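Transcription antitermination protein NusB (Thermotoga maritima, PDB 1TZV) probably takes part in transcription antitermination, binding the boxA RNA sequence of ribosomal RNA operons and being required for transcription of the rRNA genes. Local coordinates at residues 5-13 with 106-114; 59-67 with 85-93. All coordinates share one frame; numbering follows the deposited sequence. Where two conformers were deposited one is given.

Contact 1. Residues 5-13 with 106-114; sequences RRRMRLAVF and EAIEIAKRY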
loop_
_atom_site.group_PDB
_atom_site.type_symbol
_atom_site.label_atom_id
_atom_site.label_comp_id
_atom_site.label_asym_id
_atom_site.label_seq_id
_atom_site.Cartn_x
_atom_site.Cartn_y
_atom_site.Cartn_z
ATOM N N ARG A 5 4.519 -11.656 -5.976
ATOM C CA ARG A 5 3.799 -10.785 -5.061
ATOM C C ARG A 5 4.244 -9.337 -5.244
ATOM O O ARG A 5 3.424 -8.425 -5.205
ATOM C CB ARG A 5 4.054 -11.215 -3.616
ATOM C CG ARG A 5 3.566 -10.217 -2.560
ATOM C CD ARG A 5 3.853 -10.695 -1.134
ATOM N NE ARG A 5 5.286 -10.765 -0.860
ATOM C CZ ARG A 5 5.933 -11.890 -0.563
ATOM N NH1 ARG A 5 7.236 -11.863 -0.327
ATOM N NH2 ARG A 5 5.276 -13.044 -0.505
ATOM N N ARG A 6 5.542 -9.115 -5.432
ATOM C CA ARG A 6 6.028 -7.759 -5.603
ATOM C C ARG A 6 5.418 -7.047 -6.785
ATOM O O ARG A 6 5.155 -5.842 -6.706
ATOM C CB ARG A 6 7.547 -7.739 -5.754
ATOM C CG ARG A 6 8.304 -7.842 -4.451
ATOM C CD ARG A 6 9.787 -7.619 -4.687
ATOM N NE ARG A 6 10.573 -7.773 -3.468
ATOM C CZ ARG A 6 11.164 -8.899 -3.076
ATOM N NH1 ARG A 6 11.853 -8.917 -1.941
ATOM N NH2 ARG A 6 11.087 -9.998 -3.820
ATOM N N ARG A 7 5.213 -7.758 -7.890
ATOM C CA ARG A 7 4.634 -7.141 -9.076
ATOM C C ARG A 7 3.131 -6.911 -8.893
ATOM O O ARG A 7 2.598 -5.890 -9.331
ATOM C CB ARG A 7 4.927 -7.991 -10.333
ATOM C CG ARG A 7 4.572 -7.290 -11.641
ATOM C CD ARG A 7 5.306 -7.849 -12.876
ATOM N NE ARG A 7 4.972 -7.056 -14.058
ATOM C CZ ARG A 7 4.032 -7.371 -14.945
ATOM N NH1 ARG A 7 3.793 -6.566 -15.974
ATOM N NH2 ARG A 7 3.353 -8.502 -14.824
ATOM N N MET A 8 2.460 -7.858 -8.254
ATOM C CA MET A 8 1.035 -7.722 -7.970
ATOM C C MET A 8 0.864 -6.454 -7.116
ATOM O O MET A 8 0.036 -5.596 -7.435
ATOM C CB MET A 8 0.549 -8.958 -7.194
ATOM C CG MET A 8 -0.911 -8.947 -6.724
ATOM S SD MET A 8 -1.304 -7.889 -5.311
ATOM C CE MET A 8 -0.452 -8.770 -3.981
ATOM N N ARG A 9 1.656 -6.329 -6.048
ATOM C CA ARG A 9 1.544 -5.179 -5.163
ATOM C C ARG A 9 1.882 -3.876 -5.864
ATOM O O ARG A 9 1.263 -2.842 -5.575
ATOM C CB ARG A 9 2.430 -5.339 -3.925
ATOM C CG ARG A 9 2.116 -4.317 -2.851
ATOM C CD ARG A 9 3.111 -4.343 -1.717
ATOM N NE ARG A 9 3.056 -5.547 -0.894
ATOM C CZ ARG A 9 3.950 -6.523 -0.946
ATOM N NH1 ARG A 9 4.968 -6.472 -1.794
ATOM N NH2 ARG A 9 3.867 -7.523 -0.086
ATOM N N LEU A 10 2.854 -3.909 -6.773
ATOM C CA LEU A 10 3.211 -2.696 -7.502
ATOM C C LEU A 10 2.060 -2.237 -8.390
ATOM O O LEU A 10 1.886 -1.044 -8.608
ATOM C CB LEU A 10 4.464 -2.904 -8.360
ATOM C CG LEU A 10 5.825 -2.605 -7.723
ATOM C CD1 LEU A 10 6.899 -3.001 -8.728
ATOM C CD2 LEU A 10 5.947 -1.121 -7.322
ATOM N N ALA A 11 1.270 -3.172 -8.914
ATOM C CA ALA A 11 0.131 -2.780 -9.761
ATOM C C ALA A 11 -0.881 -2.009 -8.905
ATOM O O ALA A 11 -1.487 -1.032 -9.363
ATOM C CB ALA A 11 -0.536 -4.019 -10.386
ATOM N N VAL A 12 -1.082 -2.467 -7.667
ATOM C CA VAL A 12 -1.985 -1.794 -6.737
ATOM C C VAL A 12 -1.445 -0.377 -6.486
ATOM O O VAL A 12 -2.188 0.611 -6.557
ATOM C CB VAL A 12 -2.087 -2.587 -5.400
ATOM C CG1 VAL A 12 -2.897 -1.806 -4.409
ATOM C CG2 VAL A 12 -2.727 -3.950 -5.642
ATOM N N PHE A 13 -0.145 -0.287 -6.214
ATOM C CA PHE A 13 0.463 1.012 -5.983
ATOM C C PHE A 13 0.303 1.911 -7.205
ATOM O O PHE A 13 -0.048 3.077 -7.054
ATOM C CB PHE A 13 1.943 0.880 -5.641
ATOM C CG PHE A 13 2.629 2.208 -5.545
ATOM C CD1 PHE A 13 2.435 3.018 -4.437
ATOM C CD2 PHE A 13 3.359 2.696 -6.611
ATOM C CE1 PHE A 13 2.957 4.320 -4.404
ATOM C CE2 PHE A 13 3.885 3.991 -6.593
ATOM C CZ PHE A 13 3.680 4.802 -5.485
ATOM N N GLU A 106 8.840 -4.554 1.956
ATOM C CA GLU A 106 8.416 -4.301 0.582
ATOM C C GLU A 106 7.908 -2.883 0.390
ATOM O O GLU A 106 8.122 -2.272 -0.656
ATOM C CB GLU A 106 7.325 -5.284 0.168
ATOM C CG GLU A 106 7.803 -6.705 0.038
ATOM C CD GLU A 106 9.053 -6.806 -0.796
ATOM O OE1 GLU A 106 9.102 -6.175 -1.868
ATOM O OE2 GLU A 106 9.988 -7.520 -0.387
ATOM N N ALA A 107 7.243 -2.353 1.405
ATOM C CA ALA A 107 6.697 -0.999 1.322
ATOM C C ALA A 107 7.890 -0.033 1.232
ATOM O O ALA A 107 7.880 0.917 0.446
ATOM C CB ALA A 107 5.871 -0.690 2.552
ATOM N N ILE A 108 8.916 -0.249 2.045
ATOM C CA ILE A 108 10.113 0.581 2.017
ATOM C C ILE A 108 10.725 0.530 0.613
ATOM O O ILE A 108 11.186 1.560 0.102
ATOM C CB ILE A 108 11.164 0.076 3.051
ATOM C CG1 ILE A 108 10.683 0.351 4.476
ATOM C CG2 ILE A 108 12.526 0.732 2.808
ATOM C CD1 ILE A 108 11.457 -0.463 5.525
ATOM N N GLU A 109 10.756 -0.644 -0.004
ATOM C CA GLU A 109 11.302 -0.783 -1.360
ATOM C C GLU A 109 10.545 0.115 -2.335
ATOM O O GLU A 109 11.173 0.770 -3.190
ATOM C CB GLU A 109 11.197 -2.225 -1.865
ATOM C CG GLU A 109 12.201 -3.244 -1.311
ATOM C CD GLU A 109 11.848 -4.688 -1.717
ATOM O OE1 GLU A 109 11.030 -4.880 -2.650
ATOM O OE2 GLU A 109 12.391 -5.638 -1.108
ATOM N N ILE A 110 9.217 0.153 -2.249
ATOM C CA ILE A 110 8.456 1.000 -3.160
ATOM C C ILE A 110 8.759 2.464 -2.888
ATOM O O ILE A 110 8.952 3.246 -3.822
ATOM C CB ILE A 110 6.936 0.733 -3.040
ATOM C CG1 ILE A 110 6.634 -0.724 -3.422
ATOM C CG2 ILE A 110 6.160 1.688 -3.981
ATOM C CD1 ILE A 110 5.139 -1.114 -3.253
ATOM N N ALA A 111 8.810 2.859 -1.623
ATOM C CA ALA A 111 9.105 4.245 -1.285
ATOM C C ALA A 111 10.473 4.653 -1.812
ATOM O O ALA A 111 10.625 5.766 -2.317
ATOM C CB ALA A 111 9.048 4.449 0.225
ATOM N N LYS A 112 11.463 3.778 -1.715
ATOM C CA LYS A 112 12.804 4.102 -2.212
ATOM C C LYS A 112 12.829 4.135 -3.737
ATOM O O LYS A 112 13.516 4.970 -4.341
ATOM C CB LYS A 112 13.811 3.081 -1.699
ATOM C CG LYS A 112 14.106 3.244 -0.231
ATOM C CD LYS A 112 15.179 2.255 0.222
ATOM C CE LYS A 112 15.575 2.495 1.664
ATOM N NZ LYS A 112 16.716 1.615 2.047
ATOM N N ARG A 113 12.059 3.249 -4.355
ATOM C CA ARG A 113 11.955 3.130 -5.807
ATOM C C ARG A 113 11.616 4.467 -6.449
ATOM O O ARG A 113 12.275 4.890 -7.419
ATOM C CB ARG A 113 10.856 2.095 -6.136
ATOM C CG ARG A 113 10.558 1.821 -7.607
ATOM C CD ARG A 113 9.436 0.765 -7.711
ATOM N NE ARG A 113 9.049 0.501 -9.098
ATOM C CZ ARG A 113 9.684 -0.337 -9.909
ATOM N NH1 ARG A 113 9.260 -0.500 -11.148
ATOM N NH2 ARG A 113 10.737 -1.020 -9.475
ATOM N N TYR A 114 10.610 5.138 -5.910
ATOM C CA TYR A 114 10.136 6.396 -6.459
ATOM C C TYR A 114 10.515 7.607 -5.647
ATOM O O TYR A 114 10.104 8.714 -5.988
ATOM C CB TYR A 114 8.616 6.385 -6.582
ATOM C CG TYR A 114 8.078 5.242 -7.393
ATOM C CD1 TYR A 114 7.495 4.138 -6.780
ATOM C CD2 TYR A 114 8.162 5.265 -8.773
ATOM C CE1 TYR A 114 7.015 3.080 -7.534
ATOM C CE2 TYR A 114 7.681 4.220 -9.543
ATOM C CZ TYR A 114 7.111 3.128 -8.914
ATOM O OH TYR A 114 6.633 2.086 -9.672
HETATM O O HOH W 1 12.629 -7.459 0.967
#
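Ile110 is the bump at the middle of this crossing, and Phe13, Leu10 and Arg9 make the hollow that takes it. Its CG2 methyl lies 3.8 Å from the centroid of the Phe13 ring, almost on the ring normal, a clear CH-pi contact. Ile110 CG1 lies beside the backbone N (chi1 -62°), which leaves CG2 anti to that N and directed at the ring. Ile110 CG1 passes Leu10 CD2, and Ile110 CD1 ends 4.1 Å from Arg9 CD. The axes of the short segments pass 11.4 Å apart at -57°, and these side chains fill the space between them.

Leu10 is the return bump. In the conformer described, its CD1 sits over the centre of the Arg113 guanidinium, 4.0 Å from Arg113 CZ, and its CD2 meets the edge of the Tyr114 ring. That receiving wall is braced from within: Arg113 NE donates to Tyr114 OH at 2.9 Å, nearly straight and in the guanidinium plane, and Arg113 CG covers one face of the tyrosine. Tyr114 then runs past Phe13 with the ring planes only 22° apart but offset, so that the rings barely overlap and Phe13 CE2 comes 3.4 Å from Tyr114 CE1.

At the N-terminal end the chemistry turns ionic. The extended Arg6 presents its guanidinium edge to Glu109, with Arg6 NE to the syn lone pair of Glu109 OE1 at 3.0 Å; in the conformer given, Glu106 OE1 adds a weak, bent bond to the same NE. Glu106 CB also lies over one face of the Arg9 guanidinium, 3.3 Å from Arg9 NH1.

Arg9 itself turns inward to a salt bridge with Glu91 of helix 79-94. That helix also packs on the crossing, Leu87 on Arg9, Val84 on Ile110 and Val80 on Tyr114; helix 41-56 packs on Met8 and Val12, and helix 117-134 on Ala107 and Ala111.

Contact 2. Residues 59-67 with 85-93; sequences SMIDDLISR and LRLATYELL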
loop_
_atom_site.group_PDB
_atom_site.type_symbol
_atom_site.label_atom_id
_atom_site.label_comp_id
_atom_site.label_asym_id
_atom_site.label_seq_id
_atom_site.Cartn_x
_atom_site.Cartn_y
_atom_site.Cartn_z
ATOM N N SER A 59 -11.032 5.904 4.670
ATOM C CA SER A 59 -11.111 6.826 5.800
ATOM C C SER A 59 -10.445 6.260 7.042
ATOM O O SER A 59 -9.681 6.956 7.716
ATOM C CB SER A 59 -12.573 7.157 6.121
ATOM O OG SER A 59 -13.172 7.870 5.059
ATOM N N MET A 60 -10.748 5.009 7.365
ATOM C CA MET A 60 -10.166 4.387 8.541
ATOM C C MET A 60 -8.645 4.262 8.386
ATOM O O MET A 60 -7.897 4.493 9.325
ATOM C CB MET A 60 -10.819 3.018 8.766
ATOM C CG MET A 60 -10.240 2.212 9.908
ATOM S SD MET A 60 -8.799 1.289 9.357
ATOM C CE MET A 60 -9.559 -0.036 8.489
ATOM N N ILE A 61 -8.192 3.907 7.187
ATOM C CA ILE A 61 -6.754 3.761 6.927
ATOM C C ILE A 61 -6.041 5.116 7.054
ATOM O O ILE A 61 -5.020 5.230 7.751
ATOM C CB ILE A 61 -6.519 3.139 5.518
ATOM C CG1 ILE A 61 -6.920 1.666 5.536
ATOM C CG2 ILE A 61 -5.064 3.274 5.099
ATOM C CD1 ILE A 61 -7.040 1.071 4.156
ATOM N N ASP A 62 -6.571 6.147 6.397
ATOM C CA ASP A 62 -5.959 7.474 6.465
ATOM C C ASP A 62 -5.953 8.011 7.899
ATOM O O ASP A 62 -4.952 8.563 8.358
ATOM C CB ASP A 62 -6.709 8.463 5.558
ATOM C CG ASP A 62 -6.371 8.290 4.097
ATOM O OD1 ASP A 62 -5.563 7.400 3.748
ATOM O OD2 ASP A 62 -6.923 9.068 3.268
ATOM N N ASP A 63 -7.075 7.840 8.594
ATOM C CA ASP A 63 -7.207 8.292 9.979
ATOM C C ASP A 63 -6.173 7.618 10.874
ATOM O O ASP A 63 -5.589 8.250 11.752
ATOM C CB ASP A 63 -8.638 8.011 10.476
ATOM C CG ASP A 63 -8.702 7.614 11.951
ATOM O OD1 ASP A 63 -9.613 8.104 12.650
ATOM O OD2 ASP A 63 -7.875 6.802 12.416
ATOM N N LEU A 64 -5.943 6.332 10.646
ATOM C CA LEU A 64 -4.982 5.583 11.442
ATOM C C LEU A 64 -3.553 6.084 11.156
ATOM O O LEU A 64 -2.790 6.356 12.079
ATOM C CB LEU A 64 -5.091 4.085 11.142
ATOM C CG LEU A 64 -4.078 3.189 11.878
ATOM C CD1 LEU A 64 -4.147 3.420 13.388
ATOM C CD2 LEU A 64 -4.345 1.743 11.541
ATOM N N ILE A 65 -3.190 6.225 9.883
ATOM C CA ILE A 65 -1.855 6.709 9.545
ATOM C C ILE A 65 -1.599 8.086 10.165
ATOM O O ILE A 65 -0.519 8.355 10.704
ATOM C CB ILE A 65 -1.688 6.816 8.005
ATOM C CG1 ILE A 65 -1.737 5.421 7.387
ATOM C CG2 ILE A 65 -0.368 7.489 7.662
ATOM C CD1 ILE A 65 -2.046 5.462 5.889
ATOM N N SER A 66 -2.608 8.947 10.113
ATOM C CA SER A 66 -2.479 10.298 10.639
ATOM C C SER A 66 -2.152 10.340 12.137
ATOM O O SER A 66 -1.600 11.332 12.616
ATOM C CB SER A 66 -3.748 11.098 10.331
ATOM O OG SER A 66 -3.889 11.305 8.921
ATOM N N ARG A 67 -2.484 9.279 12.869
ATOM C CA ARG A 67 -2.183 9.243 14.300
ATOM C C ARG A 67 -0.683 9.100 14.554
ATOM O O ARG A 67 -0.229 9.167 15.700
ATOM C CB ARG A 67 -2.923 8.088 14.972
ATOM C CG ARG A 67 -4.427 8.259 15.010
ATOM C CD ARG A 67 -5.069 7.050 15.654
ATOM N NE ARG A 67 -6.289 6.652 14.964
ATOM C CZ ARG A 67 -6.940 5.522 15.205
ATOM N NH1 ARG A 67 -6.486 4.678 16.122
ATOM N NH2 ARG A 67 -8.037 5.230 14.522
ATOM N N LEU A 85 2.031 4.266 2.280
ATOM C CA LEU A 85 1.520 4.081 3.636
ATOM C C LEU A 85 0.113 3.498 3.618
ATOM O O LEU A 85 -0.212 2.604 4.412
ATOM C CB LEU A 85 1.570 5.401 4.418
ATOM C CG LEU A 85 2.992 5.852 4.784
ATOM C CD1 LEU A 85 2.932 7.255 5.406
ATOM C CD2 LEU A 85 3.650 4.871 5.770
ATOM N N ARG A 86 -0.744 3.958 2.716
ATOM C CA ARG A 86 -2.102 3.411 2.619
ATOM C C ARG A 86 -2.065 1.924 2.261
ATOM O O ARG A 86 -2.742 1.095 2.891
ATOM C CB ARG A 86 -2.921 4.142 1.545
ATOM C CG ARG A 86 -3.368 5.517 1.944
ATOM C CD ARG A 86 -3.821 6.270 0.719
ATOM N NE ARG A 86 -4.645 7.416 1.101
ATOM C CZ ARG A 86 -4.993 8.395 0.267
ATOM N NH1 ARG A 86 -5.781 9.374 0.692
ATOM N NH2 ARG A 86 -4.507 8.415 -0.970
ATOM N N LEU A 87 -1.282 1.584 1.249
ATOM C CA LEU A 87 -1.157 0.208 0.777
ATOM C C LEU A 87 -0.616 -0.729 1.860
ATOM O O LEU A 87 -1.162 -1.823 2.106
ATOM C CB LEU A 87 -0.249 0.185 -0.465
ATOM C CG LEU A 87 0.168 -1.159 -1.077
ATOM C CD1 LEU A 87 -1.022 -2.090 -1.217
ATOM C CD2 LEU A 87 0.800 -0.897 -2.439
ATOM N N ALA A 88 0.460 -0.314 2.511
ATOM C CA ALA A 88 1.067 -1.115 3.572
ATOM C C ALA A 88 0.148 -1.254 4.783
ATOM O O ALA A 88 0.116 -2.334 5.400
ATOM C CB ALA A 88 2.413 -0.499 4.009
ATOM N N THR A 89 -0.573 -0.199 5.161
ATOM C CA THR A 89 -1.478 -0.268 6.316
ATOM C C THR A 89 -2.614 -1.237 5.987
ATOM O O THR A 89 -2.988 -2.078 6.823
ATOM C CB THR A 89 -1.993 1.141 6.675
ATOM O OG1 THR A 89 -0.868 1.936 7.061
ATOM C CG2 THR A 89 -2.971 1.106 7.872
ATOM N N TYR A 90 -3.148 -1.165 4.773
ATOM C CA TYR A 90 -4.186 -2.084 4.354
ATOM C C TYR A 90 -3.660 -3.514 4.464
ATOM O O TYR A 90 -4.319 -4.400 5.019
ATOM C CB TYR A 90 -4.584 -1.814 2.894
ATOM C CG TYR A 90 -5.369 -2.971 2.314
ATOM C CD1 TYR A 90 -6.720 -3.175 2.661
ATOM C CD2 TYR A 90 -4.729 -3.954 1.559
ATOM C CE1 TYR A 90 -7.390 -4.341 2.279
ATOM C CE2 TYR A 90 -5.395 -5.127 1.175
ATOM C CZ TYR A 90 -6.717 -5.303 1.548
ATOM O OH TYR A 90 -7.362 -6.484 1.231
ATOM N N GLU A 91 -2.474 -3.762 3.922
ATOM C CA GLU A 91 -1.912 -5.098 3.940
ATOM C C GLU A 91 -1.675 -5.589 5.372
ATOM O O GLU A 91 -1.996 -6.747 5.704
ATOM C CB GLU A 91 -0.616 -5.128 3.118
ATOM C CG GLU A 91 -0.096 -6.522 2.891
ATOM C CD GLU A 91 1.109 -6.520 1.978
ATOM O OE1 GLU A 91 2.243 -6.445 2.496
ATOM O OE2 GLU A 91 0.929 -6.577 0.755
ATOM N N LEU A 92 -1.118 -4.730 6.208
ATOM C CA LEU A 92 -0.872 -5.048 7.619
ATOM C C LEU A 92 -2.166 -5.482 8.334
ATOM O O LEU A 92 -2.214 -6.515 9.032
ATOM C CB LEU A 92 -0.354 -3.801 8.323
ATOM C CG LEU A 92 0.909 -3.640 9.150
ATOM C CD1 LEU A 92 1.678 -2.411 8.670
ATOM C CD2 LEU A 92 0.517 -3.462 10.605
ATOM N N LEU A 93 -3.225 -4.703 8.165
ATOM C CA LEU A 93 -4.481 -4.976 8.852
ATOM C C LEU A 93 -5.347 -6.079 8.288
ATOM O O LEU A 93 -5.964 -6.834 9.054
ATOM C CB LEU A 93 -5.336 -3.708 8.879
ATOM C CG LEU A 93 -4.802 -2.489 9.615
ATOM C CD1 LEU A 93 -5.695 -1.293 9.292
ATOM C CD2 LEU A 93 -4.768 -2.779 11.110
#
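Arg86 and Asp62 close one side of this steep crossing, where the axes of the short segments pass 9.7 Å apart at 104°. From CB of the arginine, CG lies anti to the carbonyl carbon (chi1 -74°) and the chain then runs extended to NE. Arg86 CG lies 3.4 Å from Asp62 OD1 and skirts the Ile65 CD1 methyl; CD then continues past the same oxygen. Arg86 NE donates to the syn lone pair of Asp62 OD1 at 2.8 Å with an almost linear N-H (175°), and Arg86 NH1 reaches Asp62 OD2 at 2.8 Å, so the acid is gripped side-on, one nitrogen to each oxygen, in nearly coplanar fashion. At the far tip, NH2 has a long, weak ion pair with Glu20. A leucine in place of Arg86 would probably leave the Asp62 carboxylate without its paired charge and free to turn.

Behind this clamp the contact is largely apolar. Ile61 CG2 rests on the Arg86 backbone, 3.9 Å from Arg86 CA, and Ile65 CG1 passes 3.6 Å from Thr89 OG1. That hydroxyl donates within its own helix to Leu85 O, which the Thr89 amide reaches from the opposite face. Leu93 CD1 meets Leu64 CD2 and Met60 SD tip to tip.

In the all-helical fold, helix 117-134 flanks the crossing at Leu64, Leu85 and Thr89, helix 41-56 lies against Tyr90 and Leu87, and Leu74 of the connecting loop touches Asp62 and Ile65.

Helix 79-94 joins the two contacts. In contact 2 it is a direct partner, while its other flank backs contact 1 through Leu87, Ala88 and Glu91. Contact 2 is the more buried, with none of its touching residues exposed, and it joins helices close in sequence; contact 1 is only partly buried and brings the N-terminal helix against helix 100-114, far along the chain. Contact 2 sets its charges on one side of an apolar centre, as a single two-bond arginine-aspartate clamp, while contact 1 has charged groups at both ends of its apolar middle and adds aromatic rings and a network of one arginine with two glutamates.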